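PDB 1VPR: dinoflagellate luciferase from Lingulodinium polyedrum, which catalyses the oxidation of dinoflagellate luciferin, an open tetrapyrrole, by molecular oxygen with emission of blue light, this chain being the third of its three homologous luciferase domains. Local coordinates for residues G153-T158 against F212-T217; R230-G235 against W252-E257. One frame throughout, in Å; residues are numbered along the deposited sequence.

Contact 1 of 2, residues G153-T158 against F212-T217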
ATOM      1  N   GLY A 153       6.140  20.252  -3.976  1.00 23.90           N
ATOM      2  CA  GLY A 153       6.383  21.597  -3.490  1.00 23.27           C
ATOM      3  C   GLY A 153       5.307  22.012  -2.510  1.00 22.36           C
ATOM      4  O   GLY A 153       5.596  22.638  -1.499  1.00 21.84           O
ATOM      5  N   TYR A 154       4.063  21.658  -2.806  1.00 20.43           N
ATOM      6  CA  TYR A 154       2.953  22.006  -1.934  1.00 19.14           C
ATOM      7  C   TYR A 154       3.092  21.277  -0.596  1.00 19.08           C
ATOM      8  O   TYR A 154       3.447  20.101  -0.556  1.00 19.42           O
ATOM      9  CB  TYR A 154       1.619  21.605  -2.570  1.00 17.24           C
ATOM     10  CG  TYR A 154       0.450  22.017  -1.733  1.00 17.26           C
ATOM     11  CD1 TYR A 154       0.077  23.351  -1.646  1.00 18.43           C
ATOM     12  CD2 TYR A 154      -0.248  21.093  -0.964  1.00 17.35           C
ATOM     13  CE1 TYR A 154      -0.955  23.754  -0.804  1.00 18.99           C
ATOM     14  CE2 TYR A 154      -1.287  21.490  -0.126  1.00 18.18           C
ATOM     15  CZ  TYR A 154      -1.630  22.818  -0.046  1.00 17.38           C
ATOM     16  OH  TYR A 154      -2.626  23.218   0.810  1.00 19.53           O
ATOM     17  N   VAL A 155       2.811  21.976   0.496  1.00 19.32           N
ATOM     18  CA  VAL A 155       2.895  21.350   1.807  1.00 17.33           C
ATOM     19  C   VAL A 155       1.528  21.448   2.462  1.00 16.42           C
ATOM     20  O   VAL A 155       1.078  22.540   2.810  1.00 15.97           O
ATOM     21  CB  VAL A 155       3.944  22.049   2.711  1.00 17.26           C
ATOM     22  CG1 VAL A 155       4.059  21.293   4.035  1.00 15.43           C
ATOM     23  CG2 VAL A 155       5.307  22.132   1.990  1.00 14.43           C
ATOM     24  N   PRO A 156       0.828  20.308   2.624  1.00 14.70           N
ATOM     25  CA  PRO A 156      -0.490  20.363   3.251  1.00 15.97           C
ATOM     26  C   PRO A 156      -0.421  21.111   4.562  1.00 18.96           C
ATOM     27  O   PRO A 156       0.541  20.955   5.324  1.00 18.30           O
ATOM     28  CB  PRO A 156      -0.850  18.889   3.410  1.00 16.84           C
ATOM     29  CG  PRO A 156      -0.270  18.303   2.118  1.00 12.43           C
ATOM     30  CD  PRO A 156       1.119  18.945   2.132  1.00 13.33           C
ATOM     31  N   LYS A 157      -1.436  21.923   4.827  1.00 18.11           N
ATOM     32  CA  LYS A 157      -1.440  22.720   6.045  1.00 22.11           C
ATOM     33  C   LYS A 157      -2.204  22.124   7.221  1.00 20.87           C
ATOM     34  O   LYS A 157      -1.863  22.381   8.389  1.00 23.24           O
ATOM     35  CB  LYS A 157      -2.018  24.120   5.758  1.00 24.90           C
ATOM     36  CG  LYS A 157      -1.389  24.867   4.586  1.00 27.33           C
ATOM     37  CD  LYS A 157       0.114  24.999   4.738  1.00 30.92           C
ATOM     38  CE  LYS A 157       0.720  25.812   3.591  1.00 32.58           C
ATOM     39  NZ  LYS A 157       0.272  25.329   2.239  1.00 34.17           N
ATOM     40  N   THR A 158      -3.235  21.339   6.946  1.00 18.96           N
ATOM     41  CA  THR A 158      -4.016  20.785   8.037  1.00 19.68           C
ATOM     42  C   THR A 158      -3.813  19.305   8.368  1.00 19.65           C
ATOM     43  O   THR A 158      -4.522  18.783   9.224  1.00 19.28           O
ATOM     44  CB  THR A 158      -5.528  21.021   7.795  1.00 20.90           C
ATOM     45  OG1 THR A 158      -5.962  20.251   6.668  1.00 19.66           O
ATOM     46  CG2 THR A 158      -5.797  22.504   7.509  1.00 24.10           C
ATOM     47  N   PHE A 212       2.764  14.972   8.621  1.00 13.85           N
ATOM     48  CA  PHE A 212       3.295  16.263   9.038  1.00 16.57           C
ATOM     49  C   PHE A 212       3.643  16.990   7.730  1.00 13.36           C
ATOM     50  O   PHE A 212       4.742  16.849   7.205  1.00 12.70           O
ATOM     51  CB  PHE A 212       4.554  16.101   9.890  1.00 16.95           C
ATOM     52  CG  PHE A 212       5.071  17.420  10.447  1.00 25.07           C
ATOM     53  CD1 PHE A 212       4.503  17.986  11.592  1.00 26.97           C
ATOM     54  CD2 PHE A 212       6.137  18.093   9.821  1.00 27.36           C
ATOM     55  CE1 PHE A 212       4.988  19.203  12.115  1.00 28.02           C
ATOM     56  CE2 PHE A 212       6.626  19.301  10.335  1.00 27.01           C
ATOM     57  CZ  PHE A 212       6.049  19.850  11.484  1.00 27.67           C
ATOM     58  N   GLY A 213       2.695  17.747   7.200  1.00 14.68           N
ATOM     59  CA  GLY A 213       2.948  18.446   5.948  1.00 13.21           C
ATOM     60  C   GLY A 213       3.106  17.470   4.789  1.00 12.78           C
ATOM     61  O   GLY A 213       2.193  16.695   4.485  1.00 14.44           O
ATOM     62  N   ASP A 214       4.282  17.476   4.173  1.00 13.27           N
ATOM     63  CA  ASP A 214       4.556  16.607   3.039  1.00 16.04           C
ATOM     64  C   ASP A 214       5.293  15.308   3.394  1.00 16.43           C
ATOM     65  O   ASP A 214       5.791  14.600   2.500  1.00 15.53           O
ATOM     66  CB  ASP A 214       5.350  17.384   1.980  1.00 16.20           C
ATOM     67  CG  ASP A 214       6.637  17.969   2.532  1.00 20.00           C
ATOM     68  OD1 ASP A 214       7.403  18.585   1.766  1.00 19.92           O
ATOM     69  OD2 ASP A 214       6.896  17.820   3.739  1.00 18.69           O
ATOM     70  N   VAL A 215       5.382  15.003   4.689  1.00 13.44           N
ATOM     71  CA  VAL A 215       6.040  13.765   5.149  1.00 14.21           C
ATOM     72  C   VAL A 215       5.021  12.956   5.935  1.00 13.44           C
ATOM     73  O   VAL A 215       4.318  13.489   6.800  1.00 13.46           O
ATOM     74  CB  VAL A 215       7.264  14.072   6.046  1.00 15.50           C
ATOM     75  CG1 VAL A 215       7.777  12.792   6.713  1.00 16.07           C
ATOM     76  CG2 VAL A 215       8.372  14.691   5.195  1.00 14.23           C
ATOM     77  N   CYS A 216       4.905  11.672   5.613  1.00 12.89           N
ATOM     78  CA  CYS A 216       3.963  10.803   6.306  1.00 11.27           C
ATOM     79  C   CYS A 216       4.561   9.459   6.671  1.00 10.92           C
ATOM     80  O   CYS A 216       5.441   8.967   5.972  1.00 14.68           O
ATOM     81  CB  CYS A 216       2.777  10.460   5.416  1.00 14.88           C
ATOM     82  SG  CYS A 216       1.653  11.776   4.989  1.00 16.74           S
ATOM     83  N   THR A 217       4.054   8.860   7.741  1.00 11.51           N
ATOM     84  CA  THR A 217       4.424   7.493   8.113  1.00 10.93           C
ATOM     85  C   THR A 217       3.086   6.762   7.986  1.00 10.54           C
ATOM     86  O   THR A 217       2.059   7.235   8.482  1.00 11.71           O
ATOM     87  CB  THR A 217       4.925   7.382   9.529  1.00 12.67           C
ATOM     88  OG1 THR A 217       6.220   7.987   9.605  1.00 11.26           O
ATOM     89  CG2 THR A 217       5.034   5.892   9.937  1.00 12.15           C
TER
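Val155 and Pro156 press against the backbone of Gly213 and Asp214, and no hydrogen bond crosses between the two segments. Val155 CG1 lies anti to its own backbone N (chi1 -176°), which brings this methyl to 3.6 Å from Gly213 CA and also near Asp214 N. The second methyl, CG2, lies 4.1 Å from Asp214 OD1. Asp214 CG sits between its own backbone N and carbonyl carbon (chi1 56°), and Asp214 CB is 4.2 Å from Tyr154 O. The ring of Pro156 meets the Gly213 carbonyl through CD, at 3.4 Å from Gly213 O, while CB and CG of the same ring stand farther from that oxygen. A nearly straight CA-H...O contact, 166° at the hydrogen, joins Gly213 CA to Pro156 O over 3.5 Å. A side chain at position 213 would collide with Val155 CG1, so the close approach depends on a glycine. Within 153-158, Lys157 folds back and its NZ donates to Val155 O at 3.0 Å, while Tyr154 OH is hydrogen-bonded to Glu257. Phe212-Val215 is a type II' beta turn, with Gly213, at positive phi, in its second position. It is the tight hairpin connection between strands 206-212 and 215-219 of the calycin-type barrel, here packed against the irregular loop 153-158.

Contact 2 of 2, residues R230-G235 against W252-E257; sequences RTWKSG and WVLPEE
Ser234 OG accepts the backbone N-H of Leu254 at 2.9 Å, with an N-H...O angle of 165°. The hydroxyl stands anti to its own backbone N (chi1 -178°), a rotation that sets OG beside Val253 CA and within reach of Leu254 N. The next residue supplies a second link: Gly235 N donates to Trp252 O, also over 2.9 Å, and Ser234 CA adds a CA-H...O contact to that same oxygen. Water 2 extends the backbone pairing, accepting from Trp252 N and donating to Lys233 O. Next to these bonds the two indoles cross obliquely, their planes at 42°. Trp252 CD1 sits over one face of the Trp232 ring, displaced toward the rim, and comes to 3.3 Å from Trp232 CE2. Trp252 CB lies 4.0 Å from the centroid of the six-membered ring of Trp232, almost on its normal, a CH-pi contact. Both indole N-H groups donate to water 1, which bridges Trp232 NE1 and Trp252 NE1. Leu254 crosses Trp232 at about a right angle, Leu254 CD1 approaching Trp232 CZ3 to 3.7 Å. An alanine in place of Trp232 would probably open a gap against Trp252 and Leu254 and leave water 1 without one of its two indole donors. Strand 229-233 is one outermost strand of the ten-stranded sheet, paired with 215-219, while 247-253 lies between 259-266 and the other outermost strand, 237-241; the contact therefore joins the two ends of the sheet order, consistent with closure of the calycin-type barrel. Trp232 also touches Cys216 and Val218 of strand 215-219, and Trp252 reaches Ile275 and Arg277 on strand 271-282.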
ATOM      1  N   ARG A 230       5.931   2.382   6.868  1.00 17.25           N
ATOM      2  CA  ARG A 230       6.840   3.049   5.931  1.00 16.08           C
ATOM      3  C   ARG A 230       6.671   4.558   6.083  1.00 16.02           C
ATOM      4  O   ARG A 230       5.603   5.052   6.454  1.00 14.05           O
ATOM      5  CB  ARG A 230       6.572   2.654   4.458  1.00 15.98           C
ATOM      6  CG  ARG A 230       5.373   3.347   3.783  1.00 14.92           C
ATOM      7  CD  ARG A 230       4.065   2.649   4.080  1.00 14.71           C
ATOM      8  NE  ARG A 230       4.097   1.267   3.586  1.00 17.39           N
ATOM      9  CZ  ARG A 230       3.864   0.196   4.349  1.00 18.23           C
ATOM     10  NH1 ARG A 230       3.586   0.347   5.633  1.00 16.86           N
ATOM     11  NH2 ARG A 230       3.898  -1.029   3.831  1.00 15.91           N
ATOM     12  N   THR A 231       7.752   5.281   5.843  1.00 15.66           N
ATOM     13  CA  THR A 231       7.728   6.741   5.909  1.00 17.03           C
ATOM     14  C   THR A 231       8.229   7.234   4.553  1.00 15.97           C
ATOM     15  O   THR A 231       9.211   6.709   4.016  1.00 16.13           O
ATOM     16  CB  THR A 231       8.682   7.287   7.003  1.00 17.79           C
ATOM     17  OG1 THR A 231       8.203   6.900   8.299  1.00 20.52           O
ATOM     18  CG2 THR A 231       8.739   8.799   6.959  1.00 17.51           C
ATOM     19  N   TRP A 232       7.566   8.241   3.999  1.00 14.13           N
ATOM     20  CA  TRP A 232       7.993   8.771   2.715  1.00 15.08           C
ATOM     21  C   TRP A 232       7.757  10.272   2.643  1.00 15.34           C
ATOM     22  O   TRP A 232       7.139  10.858   3.531  1.00 14.10           O
ATOM     23  CB  TRP A 232       7.262   8.047   1.556  1.00 14.10           C
ATOM     24  CG  TRP A 232       5.801   7.787   1.757  1.00 13.48           C
ATOM     25  CD1 TRP A 232       5.210   6.571   2.028  1.00 15.40           C
ATOM     26  CD2 TRP A 232       4.733   8.753   1.759  1.00 15.19           C
ATOM     27  NE1 TRP A 232       3.858   6.725   2.206  1.00 15.75           N
ATOM     28  CE2 TRP A 232       3.534   8.050   2.052  1.00 15.91           C
ATOM     29  CE3 TRP A 232       4.672  10.138   1.547  1.00 14.99           C
ATOM     30  CZ2 TRP A 232       2.290   8.687   2.142  1.00 18.74           C
ATOM     31  CZ3 TRP A 232       3.426  10.776   1.639  1.00 14.83           C
ATOM     32  CH2 TRP A 232       2.257  10.050   1.935  1.00 16.74           C
ATOM     33  N   LYS A 233       8.272  10.905   1.596  1.00 14.77           N
ATOM     34  CA  LYS A 233       8.075  12.340   1.429  1.00 14.33           C
ATOM     35  C   LYS A 233       7.583  12.611   0.004  1.00 13.08           C
ATOM     36  O   LYS A 233       8.017  11.954  -0.961  1.00 12.45           O
ATOM     37  CB  LYS A 233       9.381  13.110   1.704  1.00 13.26           C
ATOM     38  CG  LYS A 233       9.262  14.638   1.467  1.00 14.41           C
ATOM     39  CD  LYS A 233      10.565  15.379   1.847  1.00 14.94           C
ATOM     40  CE  LYS A 233      10.409  16.877   1.610  1.00 13.80           C
ATOM     41  NZ  LYS A 233      11.426  17.671   2.347  1.00 13.67           N
ATOM     42  N   SER A 234       6.668  13.567  -0.111  1.00 13.98           N
ATOM     43  CA  SER A 234       6.107  13.968  -1.399  1.00 13.28           C
ATOM     44  C   SER A 234       7.214  14.067  -2.449  1.00 12.91           C
ATOM     45  O   SER A 234       8.208  14.749  -2.241  1.00 15.34           O
ATOM     46  CB  SER A 234       5.425  15.329  -1.232  1.00 15.72           C
ATOM     47  OG  SER A 234       4.823  15.776  -2.427  1.00 16.19           O
ATOM     48  N   GLY A 235       7.048  13.358  -3.563  1.00 14.31           N
ATOM     49  CA  GLY A 235       8.012  13.411  -4.658  1.00 15.60           C
ATOM     50  C   GLY A 235       9.229  12.499  -4.557  1.00 18.09           C
ATOM     51  O   GLY A 235      10.080  12.500  -5.470  1.00 15.43           O
ATOM     52  N   TRP A 252       4.606   9.025  -3.782  1.00 11.03           N
ATOM     53  CA  TRP A 252       3.355   9.720  -3.509  1.00 12.53           C
ATOM     54  C   TRP A 252       3.739  11.188  -3.607  1.00 14.22           C
ATOM     55  O   TRP A 252       4.815  11.599  -3.130  1.00 14.66           O
ATOM     56  CB  TRP A 252       2.830   9.535  -2.068  1.00 13.37           C
ATOM     57  CG  TRP A 252       2.074   8.293  -1.814  1.00 13.07           C
ATOM     58  CD1 TRP A 252       2.427   7.288  -0.975  1.00 14.98           C
ATOM     59  CD2 TRP A 252       0.805   7.933  -2.365  1.00 13.02           C
ATOM     60  NE1 TRP A 252       1.462   6.320  -0.960  1.00 14.89           N
ATOM     61  CE2 TRP A 252       0.450   6.693  -1.805  1.00 13.40           C
ATOM     62  CE3 TRP A 252      -0.063   8.542  -3.284  1.00 14.24           C
ATOM     63  CZ2 TRP A 252      -0.747   6.040  -2.120  1.00 13.89           C
ATOM     64  CZ3 TRP A 252      -1.245   7.900  -3.601  1.00 14.81           C
ATOM     65  CH2 TRP A 252      -1.579   6.656  -3.019  1.00 13.77           C
ATOM     66  N   VAL A 253       2.882  11.974  -4.233  1.00 15.09           N
ATOM     67  CA  VAL A 253       3.092  13.416  -4.314  1.00 15.49           C
ATOM     68  C   VAL A 253       1.869  13.996  -3.591  1.00 13.51           C
ATOM     69  O   VAL A 253       0.766  13.460  -3.698  1.00 13.93           O
ATOM     70  CB  VAL A 253       3.111  13.926  -5.778  1.00 14.16           C
ATOM     71  CG1 VAL A 253       3.401  15.464  -5.784  1.00 16.49           C
ATOM     72  CG2 VAL A 253       4.217  13.161  -6.578  1.00 14.21           C
ATOM     73  N   LEU A 254       2.068  15.073  -2.850  1.00 14.11           N
ATOM     74  CA  LEU A 254       0.982  15.719  -2.107  1.00 14.65           C
ATOM     75  C   LEU A 254       0.909  17.152  -2.670  1.00 15.53           C
ATOM     76  O   LEU A 254       1.346  18.109  -2.048  1.00 15.55           O
ATOM     77  CB  LEU A 254       1.326  15.731  -0.605  1.00 15.53           C
ATOM     78  CG  LEU A 254       1.097  14.469   0.255  1.00 18.48           C
ATOM     79  CD1 LEU A 254       1.563  13.208  -0.453  1.00 15.99           C
ATOM     80  CD2 LEU A 254       1.837  14.637   1.571  1.00 14.95           C
ATOM     81  N   PRO A 255       0.303  17.307  -3.854  1.00 16.09           N
ATOM     82  CA  PRO A 255       0.169  18.589  -4.548  1.00 17.51           C
ATOM     83  C   PRO A 255      -0.981  19.469  -4.109  1.00 18.67           C
ATOM     84  O   PRO A 255      -1.053  20.639  -4.508  1.00 17.97           O
ATOM     85  CB  PRO A 255      -0.027  18.137  -5.982  1.00 16.76           C
ATOM     86  CG  PRO A 255      -1.039  16.996  -5.754  1.00 14.86           C
ATOM     87  CD  PRO A 255      -0.407  16.246  -4.598  1.00 15.75           C
ATOM     88  N   GLU A 256      -1.874  18.912  -3.297  1.00 18.09           N
ATOM     89  CA  GLU A 256      -3.079  19.618  -2.883  1.00 19.54           C
ATOM     90  C   GLU A 256      -3.333  19.365  -1.426  1.00 18.03           C
ATOM     91  O   GLU A 256      -2.723  18.481  -0.842  1.00 18.31           O
ATOM     92  CB  GLU A 256      -4.262  19.080  -3.665  1.00 21.54           C
ATOM     93  CG  GLU A 256      -4.192  19.316  -5.143  1.00 28.38           C
ATOM     94  CD  GLU A 256      -5.175  18.438  -5.900  1.00 28.22           C
ATOM     95  OE1 GLU A 256      -6.229  18.083  -5.335  1.00 31.36           O
ATOM     96  OE2 GLU A 256      -4.891  18.109  -7.066  1.00 30.93           O
ATOM     97  N   GLU A 257      -4.270  20.100  -0.835  1.00 16.37           N
ATOM     98  CA  GLU A 257      -4.514  19.889   0.579  1.00 15.92           C
ATOM     99  C   GLU A 257      -5.165  18.553   0.915  1.00 15.24           C
ATOM    100  O   GLU A 257      -4.813  17.929   1.916  1.00 15.84           O
ATOM    101  CB  GLU A 257      -5.377  21.009   1.152  1.00 17.51           C
ATOM    102  CG  GLU A 257      -5.613  20.876   2.638  1.00 16.18           C
ATOM    103  CD  GLU A 257      -4.386  21.213   3.475  1.00 20.26           C
ATOM    104  OE1 GLU A 257      -4.419  20.918   4.689  1.00 22.30           O
ATOM    105  OE2 GLU A 257      -3.396  21.779   2.928  1.00 18.30           O
TER
HETATM  106  O   HOH W   1       1.471   4.593   1.687  1.00  1.13           O
HETATM  107  O   HOH W   2       6.638   9.508  -1.707  1.00 11.16           O

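How the contacts relate
From the N terminus, the loop 153-158 comes first, between helix 120-126 and strand 163-169. Contact 1 closes a 53-residue excursion when the chain reaches 212-217, having passed through two helices and the first strands of the large sheet. Contact 2 opens afterwards and closes a shorter, helix-free loop of 16 residues, so the two stand in series and neither encloses the other. Their centres lie about 7 Å apart. Strands 215-219 and 229-233 are neighbours in the sheet, and Thr217 OG1 and Thr231 OG1 are probably hydrogen-bonded at 2.6 Å. Glu257, at the end of contact 2, reaches back to loop 153-158, where its OE1 and Thr158 N are probably hydrogen-bonded, tying that loop to the chain beyond strand 247-253.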